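Long-range contacts in dihydroxyacetone kinase (Citrobacter freundii, PDB 1UN8), which phosphorylates dihydroxyacetone with ATP and a divalent metal ion, yielding dihydroxyacetone phosphate in glycerol fermentation: residues 24-29 with 322-326; 37-41 with 89-94; 209-215 with 226-231; 359-363 with 402-406. The contacts are given in a common frame with arbitrary orientation. Residues are numbered along the deposited sequence.

Followed from the N terminus, this kinase illustrates how contacts of very different sequence span divide between two domains. Contact 1 opens at 24-29 and closes only at 322-326, so the loop it makes encloses nearly the whole DhaK part. Nested inside it, contact 2 (37-41 with 89-94) sets a helix on the first sheet, and contact 3 (209-215 with 226-231) forms a hairpin at the edge of the second; these two follow in series. Leu29 CB lies 4.2 Å from Val41 CG1, so contacts 1 and 2 touch. Contact 4 (359-363 with 402-406), farther along the chain, joins two DhaL helices, its centre about 71 Å from that of contact 1.

Contact 1: residues 24-29 with 322-326; sequences SPWNNL and VETSN
Two irregular loops meet here and bring an early and a late loop of the DhaK part together, a long-range loop-loop closure beside the dimer interface and away from the active site: 24-29 links helix 12-22 to strand 29-32, while 322-326 follows helix 314-319. CA atoms are 5.7 Å apart for Ser24 and Ser325 and 6.8 Å for Trp26 and Glu323, and 338 Å² is buried. Asn27, at phi/psi 55/39, turns the first loop, and its N donates a weak hydrogen bond to Ser24 OG at 2.7 Å. The closure rests largely on Trp26 (chi1 m, chi2 89°), which lays its indole along the second loop. Glu323 CB sits 3.7 Å from the centroid of the five-membered ring, 15° off the normal, as a CH-pi contact, while at the ring edge Trp26 NE1 gives a weak hydrogen bond to Thr324 O at 3.2 Å. Asn28 (chi1 p) reaches across from the same loop: Asn28 ND2 donates weakly to Glu323 O at 2.9 Å, and a water joins Asn28 ND2 (3.0 Å) to Glu323 OE1 (2.9 Å). The dimer adds to this junction, for Arg334 of the second subunit hydrogen-bonds to the carbonyls of Ser24 and Pro25. Ser325, chi1 m, fills the other end of the contact, its OG 3.4 Å from Pro25 CD and 3.5 Å from Leu29 CD1.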
loop_
_atom_site.group_PDB
_atom_site.type_symbol
_atom_site.label_atom_id
_atom_site.label_comp_id
_atom_site.label_asym_id
_atom_site.label_seq_id
_atom_site.Cartn_x
_atom_site.Cartn_y
_atom_site.Cartn_z
ATOM N N SER A 24 4.194 -15.775 -5.568
ATOM C CA SER A 24 5.286 -15.580 -6.514
ATOM C C SER A 24 4.857 -15.614 -7.980
ATOM O O SER A 24 4.435 -16.642 -8.493
ATOM C CB SER A 24 6.361 -16.638 -6.295
ATOM O OG SER A 24 7.360 -16.537 -7.295
ATOM N N PRO A 25 4.979 -14.491 -8.683
ATOM C CA PRO A 25 4.595 -14.440 -10.090
ATOM C C PRO A 25 5.393 -15.440 -10.934
ATOM O O PRO A 25 4.833 -16.098 -11.806
ATOM C CB PRO A 25 4.920 -13.000 -10.486
ATOM C CG PRO A 25 4.833 -12.254 -9.215
ATOM C CD PRO A 25 5.486 -13.188 -8.233
ATOM N N TRP A 26 6.699 -15.537 -10.679
ATOM C CA TRP A 26 7.567 -16.440 -11.434
ATOM C C TRP A 26 7.698 -17.825 -10.805
ATOM O O TRP A 26 8.228 -18.750 -11.429
ATOM C CB TRP A 26 8.969 -15.845 -11.584
ATOM C CG TRP A 26 9.000 -14.487 -12.185
ATOM C CD1 TRP A 26 8.911 -13.297 -11.522
ATOM C CD2 TRP A 26 9.097 -14.164 -13.580
ATOM N NE1 TRP A 26 8.942 -12.249 -12.417
ATOM C CE2 TRP A 26 9.053 -12.752 -13.686
ATOM C CE3 TRP A 26 9.211 -14.929 -14.754
ATOM C CZ2 TRP A 26 9.117 -12.087 -14.919
ATOM C CZ3 TRP A 26 9.274 -14.273 -15.979
ATOM C CH2 TRP A 26 9.226 -12.862 -16.053
ATOM N N ASN A 27 7.218 -17.977 -9.578
ATOM C CA ASN A 27 7.325 -19.263 -8.904
ATOM C C ASN A 27 8.802 -19.668 -8.897
ATOM O O ASN A 27 9.149 -20.842 -9.066
ATOM C CB ASN A 27 6.490 -20.315 -9.637
ATOM C CG ASN A 27 6.417 -21.625 -8.883
ATOM O OD1 ASN A 27 6.201 -22.684 -9.478
ATOM N ND2 ASN A 27 6.615 -21.567 -7.569
ATOM N N ASN A 28 9.662 -18.677 -8.694
ATOM C CA ASN A 28 11.099 -18.886 -8.674
ATOM C C ASN A 28 11.673 -18.722 -7.282
ATOM O O ASN A 28 12.866 -18.499 -7.130
ATOM C CB ASN A 28 11.781 -17.879 -9.588
ATOM C CG ASN A 28 11.567 -16.442 -9.128
ATOM O OD1 ASN A 28 10.577 -16.134 -8.460
ATOM N ND2 ASN A 28 12.498 -15.554 -9.483
ATOM N N LEU A 29 10.830 -18.826 -6.264
ATOM C CA LEU A 29 11.302 -18.675 -4.899
ATOM C C LEU A 29 11.144 -19.970 -4.122
ATOM O O LEU A 29 10.219 -20.734 -4.365
ATOM C CB LEU A 29 10.522 -17.551 -4.207
ATOM C CG LEU A 29 10.493 -16.246 -5.012
ATOM C CD1 LEU A 29 9.469 -15.285 -4.418
ATOM C CD2 LEU A 29 11.888 -15.629 -5.050
ATOM N N VAL A 322 14.085 -8.156 -15.320
ATOM C CA VAL A 322 14.556 -9.144 -14.351
ATOM C C VAL A 322 13.357 -10.026 -14.029
ATOM O O VAL A 322 12.270 -9.793 -14.557
ATOM C CB VAL A 322 15.089 -8.470 -13.061
ATOM C CG1 VAL A 322 16.261 -7.562 -13.404
ATOM C CG2 VAL A 322 13.977 -7.667 -12.382
ATOM N N GLU A 323 13.542 -11.036 -13.187
ATOM C CA GLU A 323 12.429 -11.906 -12.828
ATOM C C GLU A 323 12.245 -11.955 -11.322
ATOM O O GLU A 323 12.740 -12.866 -10.656
ATOM C CB GLU A 323 12.660 -13.321 -13.339
ATOM C CG GLU A 323 13.071 -13.378 -14.780
ATOM C CD GLU A 323 13.086 -14.787 -15.308
ATOM O OE1 GLU A 323 13.367 -15.719 -14.511
ATOM O OE2 GLU A 323 12.823 -14.952 -16.521
ATOM N N THR A 324 11.525 -10.976 -10.789
ATOM C CA THR A 324 11.275 -10.919 -9.355
ATOM C C THR A 324 9.807 -10.630 -9.067
ATOM O O THR A 324 9.058 -10.206 -9.946
ATOM C CB THR A 324 12.133 -9.828 -8.690
ATOM O OG1 THR A 324 11.822 -8.554 -9.275
ATOM C CG2 THR A 324 13.620 -10.125 -8.883
ATOM N N SER A 325 9.401 -10.848 -7.825
ATOM C CA SER A 325 8.015 -10.611 -7.461
ATOM C C SER A 325 7.619 -9.152 -7.476
ATOM O O SER A 325 6.451 -8.831 -7.692
ATOM C CB SER A 325 7.725 -11.154 -6.065
ATOM O OG SER A 325 7.966 -12.549 -5.990
ATOM N N ASN A 326 8.575 -8.243 -7.239
ATOM C CA ASN A 326 8.173 -6.841 -7.115
ATOM C C ASN A 326 8.968 -5.743 -7.831
ATOM O O ASN A 326 8.681 -4.568 -7.625
ATOM C CB ASN A 326 8.099 -6.502 -5.623
ATOM C CG ASN A 326 7.112 -7.364 -4.883
ATOM O OD1 ASN A 326 5.929 -7.060 -4.803
ATOM N ND2 ASN A 326 7.610 -8.452 -4.311
HETATM O O HOH W 1 14.357 -15.361 -11.822
#

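Contact 2: residues 37-41 with 89-94; sequences AIRIV and DAVLTA
Helix 88-98 lies against the sheet here, and Ala90 and Ala94 leave room for Ile38 and Ile40. The 37-41 segment is extended and leads into the strand that holds Ile40 and Val41; 89-94 is helical. CA atoms lie 5.1 Å apart for Ile38 and Ala90 and 6.7 Å for Ile40 and Ala94, and 244 Å² is buried.

Apolar contacts join the two, with no hydrogen bond between them. Ile38 (chi1 m, chi2 120°) places CG1 3.7 Å from both CA and CB of Ala90. Ile40 (m, t) directs CD1 to within 3.3 Å of Ala94 CB and 4.0 Å of Thr93 CB; Ile40 CD1 also comes within 3.1 Å of the carbonyl Ala90 O, a short van der Waals contact.

Within the helical segment, Thr93 OG1 donates to Asp89 O at 2.9 Å, beside the backbone bond Thr93 N to Asp89 O, also 2.9 Å.

Strand 40-43 runs between strands 29-32 and 76-80, Leu32 touching both Ile40 and Thr93, while Val91 and Leu92 of helix 88-98 pack on helix 112-127.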
loop_
_atom_site.group_PDB
_atom_site.type_symbol
_atom_site.label_atom_id
_atom_site.label_comp_id
_atom_site.label_asym_id
_atom_site.label_seq_id
_atom_site.Cartn_x
_atom_site.Cartn_y
_atom_site.Cartn_z
ATOM N N ALA A 37 14.989 -21.081 13.378
ATOM C CA ALA A 37 15.515 -19.754 13.667
ATOM C C ALA A 37 16.266 -19.130 12.493
ATOM O O ALA A 37 16.722 -17.996 12.579
ATOM C CB ALA A 37 16.405 -19.810 14.888
ATOM N N ILE A 38 16.415 -19.873 11.403
ATOM C CA ILE A 38 17.081 -19.343 10.223
ATOM C C ILE A 38 16.004 -19.214 9.165
ATOM O O ILE A 38 15.321 -20.189 8.848
ATOM C CB ILE A 38 18.217 -20.283 9.724
ATOM C CG1 ILE A 38 19.450 -20.098 10.609
ATOM C CG2 ILE A 38 18.584 -19.984 8.279
ATOM C CD1 ILE A 38 19.894 -21.372 11.342
ATOM N N ARG A 39 15.848 -18.010 8.626
ATOM C CA ARG A 39 14.820 -17.762 7.623
ATOM C C ARG A 39 15.408 -17.243 6.320
ATOM O O ARG A 39 15.522 -16.037 6.104
ATOM C CB ARG A 39 13.779 -16.793 8.204
ATOM C CG ARG A 39 12.690 -17.521 9.000
ATOM C CD ARG A 39 12.018 -16.652 10.044
ATOM N NE ARG A 39 13.012 -16.157 10.987
ATOM C CZ ARG A 39 12.800 -15.976 12.286
ATOM N NH1 ARG A 39 11.620 -16.249 12.828
ATOM N NH2 ARG A 39 13.783 -15.514 13.043
ATOM N N ILE A 40 15.768 -18.180 5.451
ATOM C CA ILE A 40 16.364 -17.862 4.166
ATOM C C ILE A 40 15.495 -18.241 2.979
ATOM O O ILE A 40 14.955 -19.346 2.910
ATOM C CB ILE A 40 17.703 -18.590 3.994
ATOM C CG1 ILE A 40 18.578 -18.358 5.228
ATOM C CG2 ILE A 40 18.372 -18.120 2.712
ATOM C CD1 ILE A 40 20.083 -18.551 4.968
ATOM N N VAL A 41 15.361 -17.313 2.043
ATOM C CA VAL A 41 14.592 -17.566 0.841
ATOM C C VAL A 41 15.611 -17.511 -0.260
ATOM O O VAL A 41 16.456 -16.620 -0.286
ATOM C CB VAL A 41 13.541 -16.495 0.567
ATOM C CG1 VAL A 41 12.939 -16.707 -0.825
ATOM C CG2 VAL A 41 12.456 -16.569 1.619
ATOM N N ASP A 89 24.795 -17.123 12.040
ATOM C CA ASP A 89 24.571 -18.474 11.557
ATOM C C ASP A 89 23.730 -18.445 10.282
ATOM O O ASP A 89 24.054 -19.085 9.270
ATOM C CB ASP A 89 23.829 -19.257 12.631
ATOM C CG ASP A 89 24.318 -20.674 12.761
ATOM O OD1 ASP A 89 24.309 -21.413 11.743
ATOM O OD2 ASP A 89 24.714 -21.044 13.894
ATOM N N ALA A 90 22.637 -17.696 10.341
ATOM C CA ALA A 90 21.749 -17.596 9.206
ATOM C C ALA A 90 22.461 -17.087 7.963
ATOM O O ALA A 90 22.353 -17.691 6.893
ATOM C CB ALA A 90 20.574 -16.688 9.551
ATOM N N VAL A 91 23.193 -15.984 8.095
ATOM C CA VAL A 91 23.872 -15.408 6.948
ATOM C C VAL A 91 24.857 -16.394 6.346
ATOM O O VAL A 91 24.915 -16.561 5.126
ATOM C CB VAL A 91 24.614 -14.094 7.317
ATOM C CG1 VAL A 91 25.326 -13.525 6.081
ATOM C CG2 VAL A 91 23.626 -13.072 7.853
ATOM N N LEU A 92 25.622 -17.059 7.202
ATOM C CA LEU A 92 26.602 -18.024 6.721
ATOM C C LEU A 92 25.892 -19.102 5.905
ATOM O O LEU A 92 26.272 -19.389 4.764
ATOM C CB LEU A 92 27.341 -18.663 7.901
ATOM C CG LEU A 92 28.473 -19.627 7.528
ATOM C CD1 LEU A 92 29.421 -18.949 6.542
ATOM C CD2 LEU A 92 29.216 -20.065 8.791
ATOM N N THR A 93 24.854 -19.686 6.500
ATOM C CA THR A 93 24.075 -20.726 5.854
ATOM C C THR A 93 23.686 -20.348 4.437
ATOM O O THR A 93 23.721 -21.186 3.534
ATOM C CB THR A 93 22.812 -21.021 6.654
ATOM O OG1 THR A 93 23.182 -21.490 7.954
ATOM C CG2 THR A 93 21.965 -22.066 5.960
ATOM N N ALA A 94 23.308 -19.094 4.231
ATOM C CA ALA A 94 22.928 -18.647 2.894
ATOM C C ALA A 94 24.128 -18.628 1.949
ATOM O O ALA A 94 24.027 -19.028 0.795
ATOM C CB ALA A 94 22.306 -17.259 2.970
#

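Contact 3: residues 209-215 with 226-231; sequences HPGHAEL and SVIDTQ
A beta hairpin whose connection carries His220, the residue that forms the hemiaminal intermediate with the substrate, is held together by this contact. Strands 213-215 and 226-228 run antiparallel, their axes 4.5 Å apart at closest approach and 141° between directions. Ala213 and Ile228 form a hydrogen-bonded pair, with Ala213 N to Ile228 O at 2.9 Å and Ile228 N to Ala213 O at 2.7 Å. Glu214 faces Val227 in a non-hydrogen-bonded pair, CA atoms 4.4 Å apart. Leu215 and Ser226 form the next hydrogen-bonded pair, with Leu215 N to Ser226 O at 2.8 Å and a weak return bond, Ser226 N to Leu215 O, at 3.3 Å. The hairpin is the margin of a mixed sheet: 226-228 is its outermost strand within this chain, and 213-215 pairs inward with 186-192. On the face that includes Ala213, Leu215 and Ile228, Leu215 CB meets Ile228 CD1 at 3.6 Å, and helix 233-247 covers both residues. On the face of Glu214 and Val227, His209 NE2 donates to Glu214 OE2 at 2.8 Å, while Glu214 OE1 forms a salt bridge with Arg207 and accepts from Gly224 N; Val227 CG2 lies over the His209 ring, 4.3 Å from its centroid. A type II turn spans His209 to His212, with Gly211 at phi/psi 63/-4. Beyond the strands, Gln231 NE2 donates to His212 O at 3.2 Å, and Gln231 OE1 accepts from Phe4 N of the second subunit.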
loop_
_atom_site.group_PDB
_atom_site.type_symbol
_atom_site.label_atom_id
_atom_site.label_comp_id
_atom_site.label_asym_id
_atom_site.label_seq_id
_atom_site.Cartn_x
_atom_site.Cartn_y
_atom_site.Cartn_z
ATOM N N HIS A 209 3.221 13.788 14.724
ATOM C CA HIS A 209 3.172 15.188 15.029
ATOM C C HIS A 209 1.908 15.680 14.343
ATOM O O HIS A 209 1.717 15.499 13.144
ATOM C CB HIS A 209 4.467 15.884 14.600
ATOM C CG HIS A 209 5.760 15.098 15.005
ATOM N ND1 HIS A 209 6.117 14.852 16.313
ATOM C CD2 HIS A 209 6.706 14.508 14.237
ATOM C CE1 HIS A 209 7.230 14.142 16.336
ATOM N NE2 HIS A 209 7.609 13.921 15.090
ATOM N N PRO A 210 1.008 16.273 15.128
ATOM C CA PRO A 210 -0.226 16.784 14.534
ATOM C C PRO A 210 -0.015 17.885 13.505
ATOM O O PRO A 210 0.699 18.852 13.777
ATOM C CB PRO A 210 -1.018 17.271 15.749
ATOM C CG PRO A 210 -0.386 16.575 16.909
ATOM C CD PRO A 210 1.092 16.569 16.638
ATOM N N GLY A 211 -0.640 17.755 12.345
ATOM C CA GLY A 211 -0.529 18.740 11.280
ATOM C C GLY A 211 0.886 18.910 10.720
ATOM O O GLY A 211 1.094 19.657 9.758
ATOM N N HIS A 212 1.848 18.214 11.310
ATOM C CA HIS A 212 3.230 18.289 10.854
ATOM C C HIS A 212 3.765 17.009 10.265
ATOM O O HIS A 212 3.055 15.993 10.221
ATOM C CB HIS A 212 4.155 18.672 12.010
ATOM C CG HIS A 212 3.725 19.960 12.755
ATOM N ND1 HIS A 212 3.679 21.194 12.143
ATOM C CD2 HIS A 212 3.336 20.158 14.037
ATOM C CE1 HIS A 212 3.280 22.101 13.016
ATOM N NE2 HIS A 212 3.065 21.498 14.173
ATOM N N ALA A 213 5.014 17.040 9.802
ATOM C CA ALA A 213 5.626 15.863 9.183
ATOM C C ALA A 213 7.081 15.686 9.586
ATOM O O ALA A 213 7.874 16.622 9.512
ATOM C CB ALA A 213 5.526 15.965 7.666
ATOM N N GLU A 214 7.433 14.473 9.998
ATOM C CA GLU A 214 8.799 14.193 10.414
ATOM C C GLU A 214 9.699 13.817 9.230
ATOM O O GLU A 214 9.589 12.731 8.648
ATOM C CB GLU A 214 8.817 13.076 11.458
ATOM C CG GLU A 214 10.209 12.713 11.934
ATOM C CD GLU A 214 10.200 11.825 13.168
ATOM O OE1 GLU A 214 11.156 11.027 13.320
ATOM O OE2 GLU A 214 9.258 11.931 13.993
ATOM N N LEU A 215 10.594 14.731 8.873
ATOM C CA LEU A 215 11.512 14.496 7.778
ATOM C C LEU A 215 12.621 13.555 8.237
ATOM O O LEU A 215 13.216 13.755 9.301
ATOM C CB LEU A 215 12.122 15.819 7.308
ATOM C CG LEU A 215 13.109 15.701 6.152
ATOM C CD1 LEU A 215 12.363 15.249 4.914
ATOM C CD2 LEU A 215 13.770 17.036 5.890
ATOM N N SER A 226 14.291 16.264 11.211
ATOM C CA SER A 226 13.571 17.483 11.542
ATOM C C SER A 226 12.070 17.294 11.433
ATOM O O SER A 226 11.607 16.210 11.080
ATOM C CB SER A 226 14.024 18.595 10.597
ATOM O OG SER A 226 13.250 19.762 10.769
ATOM N N VAL A 227 11.314 18.349 11.741
ATOM C CA VAL A 227 9.852 18.324 11.669
ATOM C C VAL A 227 9.373 19.472 10.797
ATOM O O VAL A 227 9.741 20.611 11.056
ATOM C CB VAL A 227 9.214 18.489 13.066
ATOM C CG1 VAL A 227 7.707 18.589 12.933
ATOM C CG2 VAL A 227 9.584 17.314 13.960
ATOM N N ILE A 228 8.576 19.183 9.765
ATOM C CA ILE A 228 8.048 20.229 8.879
ATOM C C ILE A 228 6.709 20.684 9.460
ATOM O O ILE A 228 5.868 19.851 9.798
ATOM C CB ILE A 228 7.778 19.705 7.421
ATOM C CG1 ILE A 228 9.047 19.209 6.714
ATOM C CG2 ILE A 228 7.228 20.820 6.592
ATOM C CD1 ILE A 228 10.182 18.879 7.620
ATOM N N ASP A 229 6.511 22.000 9.551
ATOM C CA ASP A 229 5.289 22.571 10.114
ATOM C C ASP A 229 4.047 22.461 9.238
ATOM O O ASP A 229 3.073 23.181 9.446
ATOM C CB ASP A 229 5.519 24.043 10.493
ATOM C CG ASP A 229 5.609 24.960 9.283
ATOM O OD1 ASP A 229 5.980 24.485 8.188
ATOM O OD2 ASP A 229 5.326 26.168 9.433
ATOM N N THR A 230 4.069 21.561 8.264
ATOM C CA THR A 230 2.910 21.378 7.400
ATOM C C THR A 230 2.933 19.990 6.786
ATOM O O THR A 230 3.953 19.298 6.843
ATOM C CB THR A 230 2.887 22.414 6.260
ATOM O OG1 THR A 230 1.666 22.277 5.522
ATOM C CG2 THR A 230 4.074 22.215 5.314
ATOM N N GLN A 231 1.807 19.587 6.208
ATOM C CA GLN A 231 1.696 18.292 5.546
ATOM C C GLN A 231 1.407 18.520 4.073
ATOM O O GLN A 231 1.213 17.574 3.312
ATOM C CB GLN A 231 0.578 17.461 6.165
ATOM C CG GLN A 231 0.832 17.083 7.610
ATOM C CD GLN A 231 -0.208 16.120 8.134
ATOM O OE1 GLN A 231 -1.126 15.732 7.408
ATOM N NE2 GLN A 231 -0.070 15.722 9.397
HETATM O O HOH W 2 -2.247 15.371 11.517
#

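Contact 4: residues 359-363 with 402-406; sequences AGIVE and LLHRQ
Both segments are helical where they meet: 359-363 lies within helix 356-371, and 402-404 is the last turn of helix 388-404. Arg405 is the first residue to leave helical angles, and Gln406, with phi/psi 45/38, is the C-prime residue of a Schellman motif, in which Gln406 N bonds to Leu403 O at 3.0 Å and the next residue's N to Leu402 O. The closest CA atoms, those of Ala359 and Leu403, are 7.4 Å apart, and the burial of 193 Å² is modest. Leu403 (chi1 t, chi2 p) makes the apolar contact: its CD1 lies 4.2 Å from Ala359 CB and its CD2 4.0 Å from Val362 CG1. Leu403 CD2 also makes van der Waals contact with two oxygens, Ala359 O at 4.0 Å and Glu363 OE1 at 3.6 Å. One polar link spans the helices at the surface: Glu363 leaves its helix sideways and bends (chi1 t, chi2 p, chi3 55°) so that its carboxylate meets His404 (chi1 m), and His404 NE2 donates to Glu363 OE1 at 2.9 Å, the oxygen lying near the plane of the ring. Leu408 and Leu410, in the loop after the second helix, pack on Leu403 and Ala359 respectively. Ile361, on the first helix, touches the bound phospholipid, and the side chain of Val362 comes within about 4 Å of it. Contacts of this kind between helices help build the wall of the eight-helix barrel of DhaL, whose interior holds that lipid.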
loop_
_atom_site.group_PDB
_atom_site.type_symbol
_atom_site.label_atom_id
_atom_site.label_comp_id
_atom_site.label_asym_id
_atom_site.label_seq_id
_atom_site.Cartn_x
_atom_site.Cartn_y
_atom_site.Cartn_z
ATOM N N ALA A 359 -52.452 23.094 -19.967
ATOM C CA ALA A 359 -52.150 24.235 -19.098
ATOM C C ALA A 359 -52.936 24.173 -17.791
ATOM O O ALA A 359 -52.426 24.539 -16.723
ATOM C CB ALA A 359 -52.452 25.543 -19.825
ATOM N N GLY A 360 -54.181 23.711 -17.882
ATOM C CA GLY A 360 -55.021 23.599 -16.704
ATOM C C GLY A 360 -54.482 22.549 -15.750
ATOM O O GLY A 360 -54.558 22.703 -14.526
ATOM N N ILE A 361 -53.944 21.472 -16.314
ATOM C CA ILE A 361 -53.376 20.397 -15.516
ATOM C C ILE A 361 -52.102 20.905 -14.837
ATOM O O ILE A 361 -51.950 20.836 -13.612
ATOM C CB ILE A 361 -53.034 19.174 -16.397
ATOM C CG1 ILE A 361 -54.311 18.623 -17.026
ATOM C CG2 ILE A 361 -52.350 18.113 -15.570
ATOM C CD1 ILE A 361 -55.387 18.317 -16.016
ATOM N N VAL A 362 -51.190 21.418 -15.651
ATOM C CA VAL A 362 -49.933 21.947 -15.163
ATOM C C VAL A 362 -50.185 22.966 -14.057
ATOM O O VAL A 362 -49.524 22.935 -13.023
ATOM C CB VAL A 362 -49.135 22.596 -16.322
ATOM C CG1 VAL A 362 -47.933 23.337 -15.784
ATOM C CG2 VAL A 362 -48.685 21.519 -17.302
ATOM N N GLU A 363 -51.143 23.861 -14.266
ATOM C CA GLU A 363 -51.457 24.875 -13.259
ATOM C C GLU A 363 -51.929 24.211 -11.967
ATOM O O GLU A 363 -51.441 24.537 -10.881
ATOM C CB GLU A 363 -52.541 25.823 -13.785
ATOM C CG GLU A 363 -53.085 26.818 -12.758
ATOM C CD GLU A 363 -52.052 27.832 -12.283
ATOM O OE1 GLU A 363 -51.460 28.529 -13.139
ATOM O OE2 GLU A 363 -51.840 27.940 -11.052
ATOM N N LEU A 402 -42.538 29.169 -15.537
ATOM C CA LEU A 402 -42.468 28.951 -16.977
ATOM C C LEU A 402 -43.865 28.964 -17.571
ATOM O O LEU A 402 -44.089 29.535 -18.633
ATOM C CB LEU A 402 -41.790 27.619 -17.279
ATOM C CG LEU A 402 -40.278 27.630 -17.037
ATOM C CD1 LEU A 402 -39.704 26.222 -17.148
ATOM C CD2 LEU A 402 -39.627 28.571 -18.043
ATOM N N LEU A 403 -44.814 28.335 -16.888
ATOM C CA LEU A 403 -46.184 28.320 -17.380
ATOM C C LEU A 403 -46.723 29.744 -17.455
ATOM O O LEU A 403 -47.239 30.167 -18.490
ATOM C CB LEU A 403 -47.090 27.511 -16.453
ATOM C CG LEU A 403 -48.578 27.584 -16.835
ATOM C CD1 LEU A 403 -48.804 26.767 -18.105
ATOM C CD2 LEU A 403 -49.459 27.065 -15.697
ATOM N N HIS A 404 -46.601 30.475 -16.347
ATOM C CA HIS A 404 -47.086 31.848 -16.263
ATOM C C HIS A 404 -46.401 32.821 -17.229
ATOM O O HIS A 404 -46.946 33.881 -17.540
ATOM C CB HIS A 404 -46.946 32.364 -14.826
ATOM C CG HIS A 404 -47.835 31.666 -13.844
ATOM N ND1 HIS A 404 -47.529 31.569 -12.501
ATOM C CD2 HIS A 404 -49.003 30.998 -14.012
ATOM C CE1 HIS A 404 -48.468 30.871 -11.887
ATOM N NE2 HIS A 404 -49.374 30.512 -12.779
ATOM N N ARG A 405 -45.210 32.465 -17.698
ATOM C CA ARG A 405 -44.469 33.303 -18.638
ATOM C C ARG A 405 -44.674 32.796 -20.065
ATOM O O ARG A 405 -43.883 33.096 -20.956
ATOM C CB ARG A 405 -42.969 33.276 -18.310
ATOM C CG ARG A 405 -42.550 34.067 -17.082
ATOM C CD ARG A 405 -41.039 34.045 -16.946
ATOM N NE ARG A 405 -40.570 32.892 -16.183
ATOM C CZ ARG A 405 -39.412 32.270 -16.392
ATOM N NH1 ARG A 405 -38.596 32.683 -17.356
ATOM N NH2 ARG A 405 -39.062 31.243 -15.621
ATOM N N GLN A 406 -45.743 32.032 -20.275
ATOM C CA GLN A 406 -46.054 31.451 -21.584
ATOM C C GLN A 406 -44.819 30.838 -22.233
ATOM O O GLN A 406 -44.642 30.917 -23.445
ATOM C CB GLN A 406 -46.644 32.501 -22.528
ATOM C CG GLN A 406 -47.986 33.056 -22.092
ATOM C CD GLN A 406 -47.850 34.147 -21.050
ATOM O OE1 GLN A 406 -47.354 35.239 -21.340
ATOM N NE2 GLN A 406 -48.286 33.857 -19.822
#